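Local coordinates for penicillin binding protein 2X (PDB 5U47) that is probably a transpeptidase that cross-links peptidoglycan strands during septal cell wall synthesis and a target of beta-lactams, at residues L82-T93 / F107-V118. The protein carries 1 engineered substitution. Sequence-based numbering, arbitrary orientation. Where two conformers were deposited one is given.
Sequences LKDKLGIKKSYT and FGLKGKGITYSV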
loop_
_atom_site.group_PDB
_atom_site.type_symbol
_atom_site.label_atom_id
_atom_site.label_comp_id
_atom_site.label_asym_id
_atom_site.label_seq_id
_atom_site.Cartn_x
_atom_site.Cartn_y
_atom_site.Cartn_z
ATOM N N LEU A 82 37.498 29.854 -0.995
ATOM C CA LEU A 82 36.623 29.078 -1.875
ATOM C C LEU A 82 37.391 28.044 -2.709
ATOM O O LEU A 82 36.865 26.953 -2.994
ATOM C CB LEU A 82 35.750 29.984 -2.754
ATOM C CG LEU A 82 34.743 30.905 -2.026
ATOM C CD1 LEU A 82 33.602 31.273 -2.968
ATOM C CD2 LEU A 82 34.148 30.268 -0.776
ATOM N N LYS A 83 38.622 28.380 -3.090
ATOM C CA LYS A 83 39.468 27.463 -3.848
ATOM C C LYS A 83 39.837 26.268 -2.976
ATOM O O LYS A 83 39.575 25.121 -3.341
ATOM C CB LYS A 83 40.737 28.173 -4.336
ATOM C CG LYS A 83 41.684 27.281 -5.138
ATOM C CD LYS A 83 41.038 26.757 -6.414
ATOM C CE LYS A 83 41.984 25.847 -7.191
ATOM N NZ LYS A 83 41.352 25.322 -8.431
ATOM N N ASP A 84 40.418 26.544 -1.812
ATOM C CA ASP A 84 40.824 25.482 -0.895
ATOM C C ASP A 84 39.648 24.593 -0.435
ATOM O O ASP A 84 39.756 23.363 -0.445
ATOM C CB ASP A 84 41.518 26.085 0.334
ATOM C CG ASP A 84 41.842 25.038 1.396
ATOM O OD1 ASP A 84 42.350 23.944 1.038
ATOM O OD2 ASP A 84 41.580 25.313 2.589
ATOM N N LYS A 85 38.530 25.221 -0.066
ATOM C CA LYS A 85 37.357 24.500 0.474
ATOM C C LYS A 85 36.345 23.900 -0.542
ATOM O O LYS A 85 35.773 22.849 -0.267
ATOM C CB LYS A 85 36.602 25.418 1.438
ATOM C CG LYS A 85 37.433 25.973 2.592
ATOM C CD LYS A 85 37.903 24.892 3.554
ATOM C CE LYS A 85 38.573 25.509 4.777
ATOM N NZ LYS A 85 39.064 24.485 5.742
ATOM N N LEU A 86 36.126 24.561 -1.682
ATOM C CA LEU A 86 35.168 24.102 -2.704
ATOM C C LEU A 86 35.766 23.799 -4.074
ATOM O O LEU A 86 35.050 23.329 -4.954
ATOM C CB LEU A 86 34.060 25.143 -2.910
ATOM C CG LEU A 86 33.136 25.432 -1.721
ATOM C CD1 LEU A 86 32.164 26.543 -2.085
ATOM C CD2 LEU A 86 32.386 24.175 -1.291
ATOM N N GLY A 87 37.054 24.076 -4.269
ATOM C CA GLY A 87 37.679 23.835 -5.572
ATOM C C GLY A 87 37.202 24.798 -6.651
ATOM O O GLY A 87 37.193 24.461 -7.835
ATOM N N ILE A 88 36.806 25.998 -6.240
ATOM C CA ILE A 88 36.337 27.025 -7.165
ATOM C C ILE A 88 37.530 27.881 -7.578
ATOM O O ILE A 88 38.253 28.398 -6.716
ATOM C CB ILE A 88 35.258 27.919 -6.515
ATOM C CG1 ILE A 88 34.034 27.077 -6.112
ATOM C CG2 ILE A 88 34.834 29.035 -7.472
ATOM C CD1 ILE A 88 32.937 27.854 -5.406
ATOM N N LYS A 89 37.720 28.046 -8.890
ATOM C CA LYS A 89 38.830 28.858 -9.423
ATOM C C LYS A 89 38.718 30.303 -8.947
ATOM O O LYS A 89 37.643 30.907 -9.032
ATOM C CB LYS A 89 38.867 28.831 -10.957
ATOM C CG LYS A 89 39.293 27.502 -11.561
ATOM C CD LYS A 89 39.499 27.640 -13.067
ATOM C CE LYS A 89 40.114 26.390 -13.683
ATOM N NZ LYS A 89 39.267 25.176 -13.523
ATOM N N LYS A 90 39.838 30.841 -8.462
ATOM C CA LYS A 90 39.899 32.211 -7.918
ATOM C C LYS A 90 39.306 33.258 -8.849
ATOM O O LYS A 90 38.598 34.160 -8.398
ATOM C CB LYS A 90 41.344 32.589 -7.551
ATOM C CG LYS A 90 41.934 31.715 -6.458
ATOM C CD LYS A 90 43.344 32.123 -6.082
ATOM C CE LYS A 90 43.951 31.101 -5.132
ATOM N NZ LYS A 90 45.373 31.404 -4.814
ATOM N N SER A 91 39.588 33.123 -10.140
ATOM C CA SER A 91 39.073 34.050 -11.149
ATOM C C SER A 91 37.542 34.037 -11.255
ATOM O O SER A 91 36.945 35.049 -11.571
ATOM C CB SER A 91 39.714 33.770 -12.522
ATOM O OG SER A 91 39.572 32.408 -12.901
ATOM N N TYR A 92 36.911 32.902 -10.985
ATOM C CA TYR A 92 35.443 32.831 -11.037
ATOM C C TYR A 92 34.827 33.521 -9.814
ATOM O O TYR A 92 33.883 34.305 -9.948
ATOM C CB TYR A 92 34.961 31.390 -11.144
ATOM C CG TYR A 92 33.449 31.275 -11.108
ATOM C CD1 TYR A 92 32.674 31.534 -12.248
ATOM C CD2 TYR A 92 32.790 30.916 -9.930
ATOM C CE1 TYR A 92 31.290 31.435 -12.212
ATOM C CE2 TYR A 92 31.408 30.815 -9.886
ATOM C CZ TYR A 92 30.662 31.076 -11.026
ATOM O OH TYR A 92 29.293 30.967 -10.966
ATOM N N THR A 93 35.361 33.205 -8.630
ATOM C CA THR A 93 34.930 33.820 -7.364
ATOM C C THR A 93 35.066 35.337 -7.478
ATOM O O THR A 93 34.121 36.068 -7.187
ATOM C CB THR A 93 35.783 33.318 -6.165
ATOM O OG1 THR A 93 35.586 31.910 -5.981
ATOM C CG2 THR A 93 35.426 34.047 -4.856
ATOM N N PHE A 107 27.543 31.339 -6.488
ATOM C CA PHE A 107 28.791 30.813 -7.037
ATOM C C PHE A 107 28.638 29.518 -7.841
ATOM O O PHE A 107 29.541 28.674 -7.846
ATOM C CB PHE A 107 29.805 30.650 -5.887
ATOM C CG PHE A 107 30.184 31.952 -5.233
ATOM C CD1 PHE A 107 29.437 32.466 -4.172
ATOM C CD2 PHE A 107 31.272 32.680 -5.690
ATOM C CE1 PHE A 107 29.778 33.676 -3.585
ATOM C CE2 PHE A 107 31.613 33.889 -5.107
ATOM C CZ PHE A 107 30.871 34.389 -4.052
ATOM N N GLY A 108 27.504 29.379 -8.534
ATOM C CA GLY A 108 27.260 28.226 -9.411
ATOM C C GLY A 108 27.133 26.865 -8.748
ATOM O O GLY A 108 26.884 26.770 -7.550
ATOM N N LEU A 109 27.327 25.807 -9.545
ATOM C CA LEU A 109 27.196 24.419 -9.059
ATOM C C LEU A 109 28.092 24.064 -7.881
ATOM O O LEU A 109 27.648 23.363 -6.977
ATOM C CB LEU A 109 27.404 23.402 -10.190
ATOM C CG LEU A 109 26.196 23.062 -11.077
ATOM C CD1 LEU A 109 25.480 24.296 -11.615
ATOM C CD2 LEU A 109 26.665 22.152 -12.210
ATOM N N LYS A 110 29.343 24.526 -7.888
ATOM C CA LYS A 110 30.241 24.250 -6.763
ATOM C C LYS A 110 29.793 25.018 -5.503
ATOM O O LYS A 110 30.178 24.670 -4.388
ATOM C CB LYS A 110 31.693 24.559 -7.110
ATOM C CG LYS A 110 32.298 23.643 -8.172
ATOM C CD LYS A 110 33.812 23.808 -8.232
ATOM C CE LYS A 110 34.486 22.895 -9.254
ATOM N NZ LYS A 110 34.305 23.347 -10.663
ATOM N N GLY A 111 28.957 26.039 -5.694
ATOM C CA GLY A 111 28.426 26.841 -4.582
ATOM C C GLY A 111 27.097 26.358 -4.039
ATOM O O GLY A 111 26.487 27.032 -3.190
ATOM N N LYS A 112 26.654 25.186 -4.505
ATOM C CA LYS A 112 25.383 24.592 -4.091
ATOM C C LYS A 112 25.588 23.135 -3.708
ATOM O O LYS A 112 26.570 22.517 -4.112
ATOM C CB LYS A 112 24.387 24.667 -5.244
ATOM C CG LYS A 112 24.048 26.081 -5.663
ATOM C CD LYS A 112 22.979 26.110 -6.744
ATOM C CE LYS A 112 22.479 27.536 -6.951
ATOM N NZ LYS A 112 21.343 27.601 -7.911
ATOM N N GLY A 113 24.652 22.585 -2.940
ATOM C CA GLY A 113 24.741 21.198 -2.488
ATOM C C GLY A 113 25.872 20.958 -1.509
ATOM O O GLY A 113 26.375 19.845 -1.381
ATOM N N ILE A 114 26.257 22.010 -0.799
ATOM C CA ILE A 114 27.330 21.931 0.172
ATOM C C ILE A 114 26.816 21.240 1.419
ATOM O O ILE A 114 25.756 21.606 1.936
ATOM C CB ILE A 114 27.817 23.350 0.564
ATOM C CG1 ILE A 114 28.286 24.113 -0.673
ATOM C CG2 ILE A 114 28.910 23.257 1.622
ATOM C CD1 ILE A 114 28.531 25.594 -0.441
ATOM N N THR A 115 27.569 20.264 1.914
ATOM C CA THR A 115 27.188 19.542 3.122
ATOM C C THR A 115 27.284 20.444 4.339
ATOM O O THR A 115 27.910 21.508 4.298
ATOM C CB THR A 115 28.110 18.341 3.379
ATOM O OG1 THR A 115 29.455 18.808 3.587
ATOM C CG2 THR A 115 28.074 17.357 2.196
ATOM N N TYR A 116 26.689 19.988 5.430
ATOM C CA TYR A 116 26.696 20.712 6.697
ATOM C C TYR A 116 28.119 20.873 7.267
ATOM O O TYR A 116 28.488 21.952 7.731
ATOM C CB TYR A 116 25.775 20.006 7.700
ATOM C CG TYR A 116 25.825 20.546 9.109
ATOM C CD1 TYR A 116 25.115 21.707 9.464
ATOM C CD2 TYR A 116 26.546 19.885 10.108
ATOM C CE1 TYR A 116 25.150 22.203 10.763
ATOM C CE2 TYR A 116 26.574 20.375 11.416
ATOM C CZ TYR A 116 25.876 21.533 11.734
ATOM O OH TYR A 116 25.904 22.020 13.022
ATOM N N SER A 117 28.910 19.804 7.216
ATOM C CA SER A 117 30.285 19.834 7.739
ATOM C C SER A 117 31.154 20.862 7.017
ATOM O O SER A 117 31.912 21.604 7.654
ATOM C CB SER A 117 30.930 18.444 7.645
ATOM O OG SER A 117 32.198 18.417 8.291
ATOM N N VAL A 118 31.053 20.907 5.691
ATOM C CA VAL A 118 31.835 21.864 4.906
ATOM C C VAL A 118 31.337 23.300 5.165
ATOM O O VAL A 118 32.145 24.236 5.273
ATOM C CB VAL A 118 31.790 21.526 3.399
ATOM C CG1 VAL A 118 32.512 22.585 2.579
ATOM C CG2 VAL A 118 32.400 20.150 3.138
#
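L82 sits with its CD1 over one face of the F107 ring. L82 CD1 is 4.0 Å from the F107 ring centroid and 17° off the normal, a CH-pi contact displaced toward CD2 and CE2. L122 and F126 of helix 116-128 also touch L82. K85 lies at the margin, where its NZ forms a salt bridge with D121.

L86 ends its helix and spreads both methyl groups over the second segment. L86 CD1 lies 4.1 Å from I114 CD1, with the two side chains crossing at about a right angle. L86 CD2 is 4.2 Å from V118 CG1. Both methyls also pack near the carbonyl oxygen of K110.

G87 is the first residue to leave the helix, with positive phi. G87 O lies 3.4 Å from K110 CE, so it meets the aliphatic part of the lysine; NZ lies farther off. I88 runs past K110 in the opposite direction, with I88 CG1 3.6 Å from K110 CB. I88 CD1 reaches on to F107 CB.

Y92 has CG anti to the backbone N (chi1 176°), and its ring end reaches the F107-G108 backbone. Y92 CE2 is 3.5 Å from F107 O. Y92 OH is 3.4 Å from G108 N, but the angle is too poor for a hydrogen bond. T93 CG2 meets F107 CE2 at 3.8 Å.

F107 also touches I52 and A54 of strand 42-55. The end of helix 72-86, the turn after it and the start of helix 90-97 thus meet the loop before helix 116-128 and that helix's first turn, both within the penicillin-binding protein dimerisation domain range. No hydrogen bond or salt bridge links the two segments. Their cohesion therefore rests mainly on apolar side chains, one CH-pi contact, the Y92 ring against the F107-G108 backbone and lysine methylenes laid against backbone carbonyls.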